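Local coordinates for 39 kDa initiator binding protein (Trichomonas vaginalis, PDB 1PP7) that binds the initiator element of core promoters in DNA through its helix-turn-helix-like N-terminal domain, probably to direct the start of transcription, at residues K79-T82 / L83-L87. Numbering follows the deposited sequence.
Sequences KLNT and LNVNL. With nucleotides of chain A.
Leu80 and Leu83 meet on the protein side of the recognition helix 80-89 of this helix-turn-helix-class domain, CD2 of Leu80 lying 4.2 Å from CD1 of Leu83. The tight packing is that of Leu83, buried against Ala73 of helix 69-76 and Phe34 of helix 34-45, with Leu80 at the edge. Four i to i+4 backbone hydrogen bonds form the start of the helix, from Leu83 N to Lys79 O through to Asn86 N to Thr82 O. The DNA face is also close-packed, mixing apolar and polar contacts: Val85 turns CG1 to the methyl C7 of DT7 of chain A, 3.6 Å away, and Asn86 ND2 donates to OP2 of the same nucleotide at 2.9 Å. More open are Lys79, the N-cap residue, its exposed side chain bent along the sugar-phosphate backbone of DNA chain A, and the water-bridged edge near Leu80 and Asn81. Asn84 sits at the border, OD1 held by Lys69 and ND2 donating to a water at 2.7 Å; the bond to this water from Asn81 ND2 is long, 3.3 Å. With CG anti to the backbone N (chi1 169°), Asn81 extends its amide to the bases: ND2 donates to O4 of another thymine of the bound DNA, and OD1 accepts from N4 of DC9 of chain A at 2.9 Å, with an N-H...O angle of 157°.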
ATOM      1  N   LYS C  79      -2.906   2.561  12.182  1.00 33.05           N
ATOM      2  CA  LYS C  79      -3.618   1.399  12.743  1.00 33.67           C
ATOM      3  C   LYS C  79      -4.370   0.626  11.624  1.00 29.60           C
ATOM      4  O   LYS C  79      -4.728   1.212  10.599  1.00 33.19           O
ATOM      5  CB  LYS C  79      -4.662   1.865  13.766  1.00 29.41           C
ATOM      6  CG  LYS C  79      -4.197   2.864  14.784  1.00 40.08           C
ATOM      7  CD  LYS C  79      -3.708   2.181  16.042  1.00 46.73           C
ATOM      8  CE  LYS C  79      -2.242   1.717  15.898  1.00 52.25           C
ATOM      9  NZ  LYS C  79      -1.239   2.834  16.068  1.00 55.76           N
ATOM     10  N   LEU C  80      -4.644  -0.658  11.829  1.00 27.14           N
ATOM     11  CA  LEU C  80      -5.432  -1.436  10.849  1.00 28.16           C
ATOM     12  C   LEU C  80      -6.721  -0.717  10.470  1.00 28.34           C
ATOM     13  O   LEU C  80      -7.109  -0.599   9.266  1.00 28.61           O
ATOM     14  CB  LEU C  80      -5.897  -2.757  11.421  1.00 29.62           C
ATOM     15  CG  LEU C  80      -5.581  -3.882  10.450  1.00 39.13           C
ATOM     16  CD1 LEU C  80      -6.626  -4.953  10.624  1.00 35.34           C
ATOM     17  CD2 LEU C  80      -5.500  -3.347   8.981  1.00 39.18           C
ATOM     18  N   ASN C  81      -7.402  -0.273  11.525  1.00 24.03           N
ATOM     19  CA  ASN C  81      -8.637   0.418  11.372  1.00 24.48           C
ATOM     20  C   ASN C  81      -8.494   1.650  10.478  1.00 26.92           C
ATOM     21  O   ASN C  81      -9.325   1.887   9.612  1.00 26.53           O
ATOM     22  CB  ASN C  81      -9.255   0.768  12.731  1.00 21.36           C
ATOM     23  CG  ASN C  81     -10.433   1.723  12.605  1.00 24.33           C
ATOM     24  OD1 ASN C  81     -10.270   2.956  12.718  1.00 29.53           O
ATOM     25  ND2 ASN C  81     -11.606   1.180  12.327  1.00 18.14           N
ATOM     26  N   THR C  82      -7.441   2.427  10.609  1.00 29.76           N
ATOM     27  CA  THR C  82      -7.440   3.560   9.735  1.00 26.27           C
ATOM     28  C   THR C  82      -7.113   3.099   8.318  1.00 27.25           C
ATOM     29  O   THR C  82      -7.578   3.708   7.349  1.00 20.50           O
ATOM     30  CB  THR C  82      -6.571   4.695  10.350  1.00 31.84           C
ATOM     31  OG1 THR C  82      -5.908   5.467   9.333  1.00 39.60           O
ATOM     32  CG2 THR C  82      -5.627   4.127  11.313  1.00 32.45           C
ATOM     33  N   LEU C  83      -6.392   1.973   8.165  1.00 29.66           N
ATOM     34  CA  LEU C  83      -6.103   1.516   6.805  1.00 27.93           C
ATOM     35  C   LEU C  83      -7.461   1.254   6.121  1.00 30.36           C
ATOM     36  O   LEU C  83      -7.677   1.741   4.987  1.00 28.76           O
ATOM     37  CB  LEU C  83      -5.309   0.224   6.785  1.00 27.60           C
ATOM     38  CG  LEU C  83      -4.271   0.010   5.686  1.00 25.70           C
ATOM     39  CD1 LEU C  83      -4.094  -1.469   5.545  1.00 22.36           C
ATOM     40  CD2 LEU C  83      -4.643   0.605   4.364  1.00 25.81           C
ATOM     41  N   ASN C  84      -8.355   0.496   6.807  1.00 26.91           N
ATOM     42  CA  ASN C  84      -9.674   0.156   6.267  1.00 22.90           C
ATOM     43  C   ASN C  84     -10.453   1.416   5.993  1.00 24.01           C
ATOM     44  O   ASN C  84     -11.092   1.535   4.956  1.00 22.84           O
ATOM     45  CB  ASN C  84     -10.549  -0.669   7.220  1.00 24.08           C
ATOM     46  CG  ASN C  84      -9.937  -2.033   7.617  1.00 33.12           C
ATOM     47  OD1 ASN C  84      -9.245  -2.694   6.815  1.00 38.03           O
ATOM     48  ND2 ASN C  84     -10.243  -2.483   8.859  1.00 28.66           N
ATOM     49  N   VAL C  85     -10.436   2.362   6.929  1.00 19.89           N
ATOM     50  CA  VAL C  85     -11.177   3.578   6.721  1.00 20.22           C
ATOM     51  C   VAL C  85     -10.678   4.294   5.410  1.00 25.33           C
ATOM     52  O   VAL C  85     -11.492   4.768   4.592  1.00 22.04           O
ATOM     53  CB  VAL C  85     -11.058   4.483   7.985  1.00 23.18           C
ATOM     54  CG1 VAL C  85     -11.339   5.923   7.647  1.00 18.19           C
ATOM     55  CG2 VAL C  85     -12.076   4.024   9.058  1.00 17.61           C
ATOM     56  N   ASN C  86      -9.352   4.371   5.216  1.00 24.82           N
ATOM     57  CA  ASN C  86      -8.791   4.988   4.023  1.00 26.55           C
ATOM     58  C   ASN C  86      -9.173   4.239   2.712  1.00 29.24           C
ATOM     59  O   ASN C  86      -9.443   4.908   1.668  1.00 26.63           O
ATOM     60  CB  ASN C  86      -7.257   5.073   4.123  1.00 30.39           C
ATOM     61  CG  ASN C  86      -6.771   6.137   5.125  1.00 34.95           C
ATOM     62  OD1 ASN C  86      -7.543   7.017   5.596  1.00 35.99           O
ATOM     63  ND2 ASN C  86      -5.494   6.058   5.450  1.00 26.55           N
ATOM     64  N   LEU C  87      -9.163   2.892   2.738  1.00 23.70           N
ATOM     65  CA  LEU C  87      -9.531   2.127   1.535  1.00 30.92           C
ATOM     66  C   LEU C  87     -11.015   2.449   1.187  1.00 33.39           C
ATOM     67  O   LEU C  87     -11.355   2.782   0.016  1.00 31.50           O
ATOM     68  CB  LEU C  87      -9.331   0.610   1.746  1.00 27.27           C
ATOM     69  CG  LEU C  87      -7.875   0.209   2.062  1.00 25.14           C
ATOM     70  CD1 LEU C  87      -7.825  -1.231   2.236  1.00 24.84           C
ATOM     71  CD2 LEU C  87      -6.941   0.569   0.986  1.00 19.73           C
TER
ATOM     72  P    DT A   8      -3.505   6.297  13.596  1.00 35.74           P
ATOM     73  OP1  DT A   8      -2.146   6.392  14.182  1.00 37.14           O
ATOM     74  OP2  DT A   8      -3.793   5.217  12.642  1.00 38.19           O
ATOM     75  O5'  DT A   8      -4.620   6.259  14.702  1.00 33.71           O
ATOM     76  C5'  DT A   8      -4.732   7.402  15.534  1.00 37.02           C
ATOM     77  C4'  DT A   8      -5.867   7.250  16.503  1.00 35.77           C
ATOM     78  O4'  DT A   8      -7.033   7.771  15.873  1.00 35.16           O
ATOM     79  C3'  DT A   8      -6.198   5.830  16.924  1.00 38.32           C
ATOM     80  O3'  DT A   8      -6.177   5.742  18.342  1.00 53.47           O
ATOM     81  C2'  DT A   8      -7.606   5.619  16.421  1.00 35.17           C
ATOM     82  C1'  DT A   8      -8.138   6.999  16.218  1.00 35.56           C
ATOM     83  N1   DT A   8      -9.133   7.152  15.130  1.00 39.28           N
ATOM     84  C2   DT A   8     -10.318   7.830  15.419  1.00 37.68           C
ATOM     85  O2   DT A   8     -10.528   8.359  16.471  1.00 30.40           O
ATOM     86  N3   DT A   8     -11.222   7.892  14.393  1.00 39.18           N
ATOM     87  C4   DT A   8     -11.045   7.429  13.105  1.00 40.57           C
ATOM     88  O4   DT A   8     -11.933   7.621  12.266  1.00 44.06           O
ATOM     89  C5   DT A   8      -9.764   6.759  12.856  1.00 39.54           C
ATOM     90  C7   DT A   8      -9.463   6.239  11.486  1.00 44.18           C
ATOM     91  C6   DT A   8      -8.896   6.648  13.876  1.00 35.92           C
ATOM     92  P    DT A   7      -3.340   8.961   7.730  1.00 39.25           P
ATOM     93  OP1  DT A   7      -1.915   9.408   7.898  1.00 38.50           O
ATOM     94  OP2  DT A   7      -3.657   7.649   7.082  1.00 32.40           O
ATOM     95  O5'  DT A   7      -4.006   8.918   9.166  1.00 40.06           O
ATOM     96  C5'  DT A   7      -3.555   9.824  10.162  1.00 37.72           C
ATOM     97  C4'  DT A   7      -4.233   9.536  11.475  1.00 35.25           C
ATOM     98  O4'  DT A   7      -5.555  10.121  11.502  1.00 29.66           O
ATOM     99  C3'  DT A   7      -4.387   8.055  11.817  1.00 32.69           C
ATOM    100  O3'  DT A   7      -3.770   7.808  13.082  1.00 37.04           O
ATOM    101  C2'  DT A   7      -5.890   7.865  11.877  1.00 34.95           C
ATOM    102  C1'  DT A   7      -6.398   9.258  12.200  1.00 30.69           C
ATOM    103  N1   DT A   7      -7.780   9.544  11.789  1.00 29.93           N
ATOM    104  C2   DT A   7      -8.587  10.152  12.722  1.00 32.10           C
ATOM    105  O2   DT A   7      -8.181  10.422  13.845  1.00 33.62           O
ATOM    106  N3   DT A   7      -9.890  10.413  12.303  1.00 29.90           N
ATOM    107  C4   DT A   7     -10.435  10.112  11.051  1.00 36.11           C
ATOM    108  O4   DT A   7     -11.628  10.399  10.793  1.00 34.04           O
ATOM    109  C5   DT A   7      -9.506   9.456  10.113  1.00 33.65           C
ATOM    110  C7   DT A   7      -9.983   9.098   8.739  1.00 27.02           C
ATOM    111  C6   DT A   7      -8.252   9.213  10.532  1.00 32.90           C
ATOM    112  P    DC A   9      -6.103   4.297  19.068  1.00 61.65           P
ATOM    113  OP1  DC A   9      -4.961   4.355  20.018  1.00 58.57           O
ATOM    114  OP2  DC A   9      -6.169   3.167  18.084  1.00 60.57           O
ATOM    115  O5'  DC A   9      -7.473   4.345  19.880  1.00 58.69           O
ATOM    116  C5'  DC A   9      -7.958   5.587  20.400  1.00 53.30           C
ATOM    117  C4'  DC A   9      -9.418   5.469  20.773  1.00 54.47           C
ATOM    118  O4'  DC A   9     -10.277   5.820  19.659  1.00 50.37           O
ATOM    119  C3'  DC A   9      -9.865   4.082  21.256  1.00 57.34           C
ATOM    120  O3'  DC A   9     -10.732   4.209  22.408  1.00 65.46           O
ATOM    121  C2'  DC A   9     -10.625   3.533  20.052  1.00 54.03           C
ATOM    122  C1'  DC A   9     -11.228   4.788  19.427  1.00 49.05           C
ATOM    123  N1   DC A   9     -11.480   4.715  17.967  1.00 45.93           N
ATOM    124  C2   DC A   9     -12.687   5.239  17.454  1.00 43.21           C
ATOM    125  O2   DC A   9     -13.488   5.752  18.224  1.00 49.00           O
ATOM    126  N3   DC A   9     -12.939   5.175  16.124  1.00 41.90           N
ATOM    127  C4   DC A   9     -12.037   4.632  15.307  1.00 42.50           C
ATOM    128  N4   DC A   9     -12.337   4.583  14.013  1.00 40.11           N
ATOM    129  C5   DC A   9     -10.789   4.108  15.790  1.00 39.89           C
ATOM    130  C6   DC A   9     -10.559   4.158  17.117  1.00 41.69           C
TER
HETATM  131  O   HOH W   1     -11.517  -1.852  11.159  1.00 34.82           O